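Local coordinates for ancestral congerin Con-anc (PDB 3AJY), which probably binds beta-galactosides as a fish galectin of reconstructed ancestral sequence, and holds a galactose-glucose glycan in its carbohydrate pocket, at residues Asp47-Tyr52 with Glu72-Asn77; Tyr85-Ile90 with Leu129-Leu134. All coordinates share one frame; numbering follows the deposited sequence.

Contact 1 of 2, residues Asp47-Tyr52 with Glu72-Asn77. With BGC (beta-D-glucopyranose), chain C; GAL (beta-D-galactopyranose), chain B.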
loop_
_atom_site.group_PDB
_atom_site.type_symbol
_atom_site.label_atom_id
_atom_site.label_comp_id
_atom_site.label_asym_id
_atom_site.label_seq_id
_atom_site.Cartn_x
_atom_site.Cartn_y
_atom_site.Cartn_z
ATOM N N ASP A 47 17.330 8.725 -1.526
ATOM C CA ASP A 47 18.131 7.900 -2.440
ATOM C C ASP A 47 19.280 7.257 -1.681
ATOM O O ASP A 47 20.149 7.955 -1.156
ATOM C CB ASP A 47 18.672 8.752 -3.604
ATOM C CG ASP A 47 18.980 7.932 -4.868
ATOM O OD1 ASP A 47 18.405 6.842 -5.048
ATOM O OD2 ASP A 47 19.794 8.395 -5.713
ATOM N N HIS A 48 19.271 5.930 -1.609
ATOM C CA HIS A 48 20.303 5.171 -0.901
ATOM C C HIS A 48 21.302 4.678 -1.908
ATOM O O HIS A 48 21.052 3.722 -2.645
ATOM C CB HIS A 48 19.689 4.003 -0.155
ATOM C CG HIS A 48 18.467 4.384 0.622
ATOM N ND1 HIS A 48 17.212 4.446 0.052
ATOM C CD2 HIS A 48 18.316 4.761 1.914
ATOM C CE1 HIS A 48 16.335 4.818 0.969
ATOM N NE2 HIS A 48 16.979 5.017 2.108
ATOM N N ARG A 49 22.438 5.351 -1.935
ATOM C CA ARG A 49 23.421 5.132 -2.976
ATOM C C ARG A 49 24.568 4.295 -2.438
ATOM O O ARG A 49 25.399 4.772 -1.658
ATOM C CB ARG A 49 23.913 6.472 -3.532
ATOM C CG ARG A 49 22.862 7.535 -3.498
ATOM C CD ARG A 49 22.553 8.211 -4.798
ATOM N NE ARG A 49 23.331 9.407 -5.017
ATOM C CZ ARG A 49 22.926 10.518 -5.649
ATOM N NH1 ARG A 49 21.692 10.679 -6.110
ATOM N NH2 ARG A 49 23.790 11.501 -5.802
ATOM N N PHE A 50 24.589 3.032 -2.838
ATOM C CA PHE A 50 25.726 2.179 -2.588
ATOM C C PHE A 50 26.922 2.719 -3.364
ATOM O O PHE A 50 28.023 2.861 -2.826
ATOM C CB PHE A 50 25.407 0.753 -3.027
ATOM C CG PHE A 50 24.191 0.178 -2.348
ATOM C CD1 PHE A 50 22.924 0.329 -2.911
ATOM C CD2 PHE A 50 24.314 -0.501 -1.142
ATOM C CE1 PHE A 50 21.797 -0.196 -2.286
ATOM C CE2 PHE A 50 23.196 -1.027 -0.512
ATOM C CZ PHE A 50 21.939 -0.871 -1.071
ATOM N N ASN A 51 26.691 3.041 -4.632
ATOM C CA ASN A 51 27.762 3.446 -5.520
ATOM C C ASN A 51 27.123 4.253 -6.640
ATOM O O ASN A 51 26.555 3.665 -7.555
ATOM C CB ASN A 51 28.476 2.187 -6.064
ATOM C CG ASN A 51 29.448 2.492 -7.204
ATOM O OD1 ASN A 51 30.296 3.383 -7.098
ATOM N ND2 ASN A 51 29.334 1.734 -8.296
ATOM N N TYR A 52 27.175 5.583 -6.535
ATOM C CA TYR A 52 26.620 6.480 -7.570
ATOM C C TYR A 52 27.502 7.724 -7.591
ATOM O O TYR A 52 27.474 8.529 -6.667
ATOM C CB TYR A 52 25.133 6.827 -7.298
ATOM C CG TYR A 52 24.382 7.482 -8.463
ATOM C CD1 TYR A 52 23.974 6.729 -9.566
ATOM C CD2 TYR A 52 24.064 8.842 -8.450
ATOM C CE1 TYR A 52 23.285 7.321 -10.636
ATOM C CE2 TYR A 52 23.376 9.446 -9.524
ATOM C CZ TYR A 52 22.992 8.670 -10.608
ATOM O OH TYR A 52 22.307 9.226 -11.688
ATOM N N GLU A 72 20.272 19.229 -2.502
ATOM C CA GLU A 72 20.498 17.921 -1.866
ATOM C C GLU A 72 21.027 18.039 -0.439
ATOM O O GLU A 72 21.707 19.000 -0.096
ATOM C CB GLU A 72 21.477 17.055 -2.679
ATOM C CG GLU A 72 21.162 16.983 -4.167
ATOM C CD GLU A 72 22.135 16.123 -4.969
ATOM O OE1 GLU A 72 23.363 16.231 -4.774
ATOM O OE2 GLU A 72 21.663 15.336 -5.805
ATOM N N GLN A 73 20.691 17.046 0.376
ATOM C CA GLN A 73 21.286 16.844 1.699
ATOM C C GLN A 73 21.818 15.419 1.724
ATOM O O GLN A 73 21.296 14.545 1.019
ATOM C CB GLN A 73 20.254 17.047 2.816
ATOM C CG GLN A 73 19.598 18.425 2.770
ATOM C CD GLN A 73 18.923 18.844 4.084
ATOM O OE1 GLN A 73 18.761 18.040 5.024
ATOM N NE2 GLN A 73 18.520 20.116 4.141
ATOM N N ARG A 74 22.856 15.190 2.517
ATOM C CA ARG A 74 23.510 13.900 2.537
ATOM C C ARG A 74 23.693 13.357 3.929
ATOM O O ARG A 74 23.850 14.115 4.893
ATOM C CB ARG A 74 24.868 13.975 1.845
ATOM C CG ARG A 74 24.739 13.967 0.336
ATOM C CD ARG A 74 26.086 14.020 -0.352
ATOM N NE ARG A 74 25.955 13.704 -1.781
ATOM C CZ ARG A 74 25.365 14.481 -2.679
ATOM N NH1 ARG A 74 24.814 15.635 -2.313
ATOM N NH2 ARG A 74 25.319 14.104 -3.962
ATOM N N SER A 75 23.692 12.033 4.014
ATOM C CA SER A 75 23.978 11.347 5.252
ATOM C C SER A 75 24.825 10.097 5.010
ATOM O O SER A 75 24.607 9.363 4.041
ATOM C CB SER A 75 22.677 10.984 5.958
ATOM O OG SER A 75 22.907 9.979 6.921
ATOM N N LYS A 76 25.772 9.849 5.916
ATOM C CA LYS A 76 26.626 8.666 5.839
ATOM C C LYS A 76 26.114 7.481 6.672
ATOM O O LYS A 76 26.736 6.412 6.697
ATOM C CB LYS A 76 28.073 9.025 6.205
ATOM C CG LYS A 76 28.777 9.909 5.166
ATOM C CD LYS A 76 29.285 9.092 3.990
ATOM C CE LYS A 76 30.111 9.942 3.031
ATOM N NZ LYS A 76 29.301 10.955 2.267
ATOM N N ASN A 77 24.976 7.673 7.339
ATOM C CA ASN A 77 24.238 6.577 7.976
ATOM C C ASN A 77 23.708 5.623 6.927
ATOM O O ASN A 77 22.739 5.929 6.261
ATOM C CB ASN A 77 23.036 7.121 8.750
ATOM C CG ASN A 77 23.407 7.650 10.112
ATOM O OD1 ASN A 77 24.595 7.731 10.468
ATOM N ND2 ASN A 77 22.381 8.031 10.895
HETATM C C2 BGC C . 24.709 15.200 -8.045
HETATM C C3 BGC C . 23.739 14.036 -8.184
HETATM C C4 BGC C . 22.686 14.286 -9.278
HETATM C C5 BGC C . 23.416 14.714 -10.560
HETATM C C6 BGC C . 22.535 15.011 -11.772
HETATM C C1 BGC C . 25.258 15.528 -9.427
HETATM O O1 BGC C . 26.085 16.646 -9.326
HETATM O O2 BGC C . 25.768 14.844 -7.178
HETATM O O3 BGC C . 23.154 13.851 -6.928
HETATM O O4 BGC C . 22.010 13.071 -9.517
HETATM O O5 BGC C . 24.177 15.859 -10.269
HETATM O O6 BGC C . 21.614 16.008 -11.390
HETATM C C1 GAL B . 20.588 13.186 -9.383
HETATM C C2 GAL B . 19.998 11.875 -9.888
HETATM C C3 GAL B . 18.485 11.840 -9.685
HETATM C C4 GAL B . 18.142 12.195 -8.233
HETATM C C5 GAL B . 18.788 13.529 -7.844
HETATM C C6 GAL B . 18.499 13.960 -6.396
HETATM O O2 GAL B . 20.302 11.720 -11.254
HETATM O O3 GAL B . 18.031 10.537 -10.000
HETATM O O4 GAL B . 18.596 11.163 -7.375
HETATM O O5 GAL B . 20.186 13.467 -8.048
HETATM O O6 GAL B . 19.034 15.256 -6.160
#
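Arg49 and Arg74 meet from two strands, both with CG opposite the carbonyl carbon, but their chains run differently. Arg49 spans the gap: bends at chi2 (-125°) and again at chi3 (-92°) carry its guanidinium across toward the other strand and tilt it back far enough for NH1 to meet Asp47. Arg74, extended from CG to NE, runs out beside its own strand and brings NH2 alongside, next to Glu72. The two NH2 atoms end 3.5 Å apart. Carboxylates surround the two cations: Asp55 pairs with Arg49 NH2 and Arg74 NE, Asp47 OD2 takes Arg49 NH1 at 3.0 Å on its anti lone pair, almost straight and in the guanidinium plane, and Glu72 OE1 is gripped end-on by both NH1 and NH2 of Arg74, from one face of the carboxylate and well above its plane. Together they probably make this close approach favourable. This is the carbohydrate site of the galectin beta-sandwich, laid over strands 41-52 and 68-75 of the six-stranded sheet, with strand 58-65 between them. Arg49 NH2 points a straight N-H (173°) at glucose O3, 2.7 Å away. Glu72 OE2 accepts from galactose O6 at 2.7 Å; it may bridge to glucose O3 as well, but that approach is too short for its geometry to be trusted. Arg74 NH2 adds a weak bond to glucose O2. Tyr52 covers a face of the Arg49 guanidinium, its CD2 3.4 Å above the plane and over the centre, while its OH hydrogen-bonds galactose O2 at 3.2 Å. Arg30, His45 and Asn62 hold the galactose further along.

Contact 2 of 2, residues Tyr85-Ile90 with Leu129-Leu134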
loop_
_atom_site.group_PDB
_atom_site.type_symbol
_atom_site.label_atom_id
_atom_site.label_comp_id
_atom_site.label_asym_id
_atom_site.label_seq_id
_atom_site.Cartn_x
_atom_site.Cartn_y
_atom_site.Cartn_z
ATOM N N TYR A 85 16.852 -7.442 2.825
ATOM C CA TYR A 85 15.637 -6.740 3.233
ATOM C C TYR A 85 15.929 -5.294 3.614
ATOM O O TYR A 85 16.947 -4.997 4.238
ATOM C CB TYR A 85 14.981 -7.480 4.413
ATOM C CG TYR A 85 13.713 -6.850 4.958
ATOM C CD1 TYR A 85 12.529 -6.878 4.221
ATOM C CD2 TYR A 85 13.692 -6.252 6.222
ATOM C CE1 TYR A 85 11.362 -6.327 4.713
ATOM C CE2 TYR A 85 12.518 -5.688 6.736
ATOM C CZ TYR A 85 11.363 -5.732 5.971
ATOM O OH TYR A 85 10.203 -5.191 6.436
ATOM N N PHE A 86 15.054 -4.383 3.195
ATOM C CA PHE A 86 15.124 -3.019 3.689
ATOM C C PHE A 86 13.803 -2.647 4.338
ATOM O O PHE A 86 12.751 -3.180 3.997
ATOM C CB PHE A 86 15.495 -2.022 2.587
ATOM C CG PHE A 86 14.376 -1.737 1.614
ATOM C CD1 PHE A 86 14.311 -2.409 0.402
ATOM C CD2 PHE A 86 13.406 -0.770 1.907
ATOM C CE1 PHE A 86 13.264 -2.139 -0.511
ATOM C CE2 PHE A 86 12.361 -0.499 1.030
ATOM C CZ PHE A 86 12.281 -1.206 -0.192
ATOM N N GLU A 87 13.854 -1.732 5.289
ATOM C CA GLU A 87 12.623 -1.214 5.847
ATOM C C GLU A 87 12.825 0.218 6.286
ATOM O O GLU A 87 13.844 0.551 6.900
ATOM C CB GLU A 87 12.117 -2.083 6.995
ATOM C CG GLU A 87 10.632 -1.902 7.275
ATOM C CD GLU A 87 10.217 -2.534 8.603
ATOM O OE1 GLU A 87 10.127 -3.776 8.660
ATOM O OE2 GLU A 87 9.988 -1.786 9.580
ATOM N N ILE A 88 11.863 1.066 5.949
ATOM C CA ILE A 88 11.959 2.490 6.241
ATOM C C ILE A 88 10.616 2.999 6.733
ATOM O O ILE A 88 9.587 2.648 6.183
ATOM C CB ILE A 88 12.420 3.292 4.974
ATOM C CG1 ILE A 88 13.767 2.765 4.473
ATOM C CG2 ILE A 88 12.557 4.775 5.258
ATOM C CD1 ILE A 88 14.047 3.099 2.993
ATOM N N THR A 89 10.621 3.811 7.782
ATOM C CA THR A 89 9.383 4.468 8.257
ATOM C C THR A 89 9.525 5.991 8.213
ATOM O O THR A 89 10.542 6.552 8.653
ATOM C CB THR A 89 8.983 3.982 9.675
ATOM O OG1 THR A 89 8.711 2.573 9.626
ATOM C CG2 THR A 89 7.732 4.694 10.186
ATOM N N ILE A 90 8.499 6.647 7.677
ATOM C CA ILE A 90 8.506 8.093 7.457
ATOM C C ILE A 90 7.252 8.710 8.059
ATOM O O ILE A 90 6.153 8.181 7.916
ATOM C CB ILE A 90 8.507 8.452 5.938
ATOM C CG1 ILE A 90 9.694 7.791 5.214
ATOM C CG2 ILE A 90 8.549 9.978 5.758
ATOM C CD1 ILE A 90 9.601 7.850 3.672
ATOM N N LEU A 129 9.690 -3.129 -4.124
ATOM C CA LEU A 129 8.798 -2.795 -3.020
ATOM C C LEU A 129 7.887 -3.980 -2.759
ATOM O O LEU A 129 7.189 -4.431 -3.677
ATOM C CB LEU A 129 7.916 -1.618 -3.411
ATOM C CG LEU A 129 7.525 -0.489 -2.432
ATOM C CD1 LEU A 129 6.109 -0.055 -2.780
ATOM C CD2 LEU A 129 7.671 -0.778 -0.949
ATOM N N THR A 130 7.892 -4.467 -1.514
ATOM C CA THR A 130 7.061 -5.601 -1.112
ATOM C C THR A 130 5.779 -5.120 -0.449
ATOM O O THR A 130 4.712 -5.620 -0.740
ATOM C CB THR A 130 7.792 -6.553 -0.134
ATOM O OG1 THR A 130 9.025 -6.989 -0.698
ATOM C CG2 THR A 130 6.943 -7.798 0.184
ATOM N N PHE A 131 5.880 -4.173 0.475
ATOM C CA PHE A 131 4.682 -3.755 1.165
ATOM C C PHE A 131 4.713 -2.288 1.548
ATOM O O PHE A 131 5.765 -1.649 1.606
ATOM C CB PHE A 131 4.413 -4.652 2.398
ATOM C CG PHE A 131 5.295 -4.339 3.564
ATOM C CD1 PHE A 131 6.410 -5.108 3.829
ATOM C CD2 PHE A 131 5.023 -3.243 4.379
ATOM C CE1 PHE A 131 7.246 -4.804 4.913
ATOM C CE2 PHE A 131 5.860 -2.933 5.458
ATOM C CZ PHE A 131 6.967 -3.706 5.714
ATOM N N VAL A 132 3.515 -1.763 1.769
ATOM C CA VAL A 132 3.320 -0.402 2.205
ATOM C C VAL A 132 2.422 -0.511 3.433
ATOM O O VAL A 132 1.372 -1.140 3.384
ATOM C CB VAL A 132 2.634 0.440 1.106
ATOM C CG1 VAL A 132 2.490 1.881 1.539
ATOM C CG2 VAL A 132 3.421 0.357 -0.200
ATOM N N LYS A 133 2.842 0.086 4.536
ATOM C CA LYS A 133 2.021 0.090 5.727
ATOM C C LYS A 133 1.771 1.540 6.135
ATOM O O LYS A 133 2.663 2.380 6.088
ATOM C CB LYS A 133 2.683 -0.734 6.842
ATOM C CG LYS A 133 2.051 -0.557 8.243
ATOM C CD LYS A 133 2.814 -1.293 9.348
ATOM C CE LYS A 133 2.539 -2.776 9.294
ATOM N NZ LYS A 133 3.267 -3.502 10.373
ATOM N N LEU A 134 0.539 1.842 6.514
ATOM C CA LEU A 134 0.236 3.163 7.009
ATOM C C LEU A 134 -0.650 3.055 8.230
ATOM O O LEU A 134 -1.653 2.348 8.205
ATOM C CB LEU A 134 -0.464 3.988 5.927
ATOM C CG LEU A 134 -0.712 5.446 6.273
ATOM C CD1 LEU A 134 0.537 6.259 6.050
ATOM C CD2 LEU A 134 -1.838 5.945 5.431
#
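In the five-stranded sheet of the galectin beta-sandwich, strand 18-24 runs between strands 85-92 and 127-134, so Tyr85-Ile90 and Leu129-Leu134 meet only through side chains that lean over it. The backbones are two strands apart, with CA of Glu87 9.6 Å from CA of Phe131. Opposite Gly21 of the intervening strand, Thr130 and Phe131 form a classic beta bulge. Beyond Phe131 the sheet continues into the second subunit: Phe131, Val132 and Lys133 pair antiparallel with a strand of that chain, and the Phe131 ring meets Phe131 of the second subunit, planes at about 40°. Phe131 thus belongs to the subunit interface as well as to this contact, on the outer surface of the sheet.

Tyr85 reaches over with CG opposite its backbone N (chi1 179°), carrying the phenol along the sheet surface. In Phe131, CG lies between the backbone N and the carbonyl carbon (chi1 77°), which turns the CE1-CZ edge toward the tyrosine hydroxyl, and the two side chains cross at about a right angle. They meet by their rims, without stacking: Phe131 CE1 lies near the plane of the tyrosine ring, and the hydroxyl near that of the phenylalanine. Glu87, two residues on along the Tyr85 strand, holds the phenol end in place: its OE1, in the tyrosine ring plane, accepts a hydrogen bond from Tyr85 OH at 2.6 Å on its anti lone pair. The same OE1 is 4.3 Å from Phe131 CZ, while Tyr85 OH approaches Phe131 CE1 to 3.3 Å.

Contacts 1 and 2 lie on the two facing sheets of one beta-sandwich, their centres about 18 Å apart. Contact 1 joins strands 41-52 and 68-75 of the six-stranded sheet, and contact 2 joins strands 85-92 and 127-134 of the five-stranded one. Along the chain they come in series: both segments of contact 1 precede those of contact 2, and strand 85-92 is the next strand after 68-75. The two touch through the core, where His48 CE1 packs 3.5 Å from Ile88 CD1. The glycan site and the surface joined to the second subunit are thus carried by different sheets, and no residue of the second subunit touches either segment of contact 1.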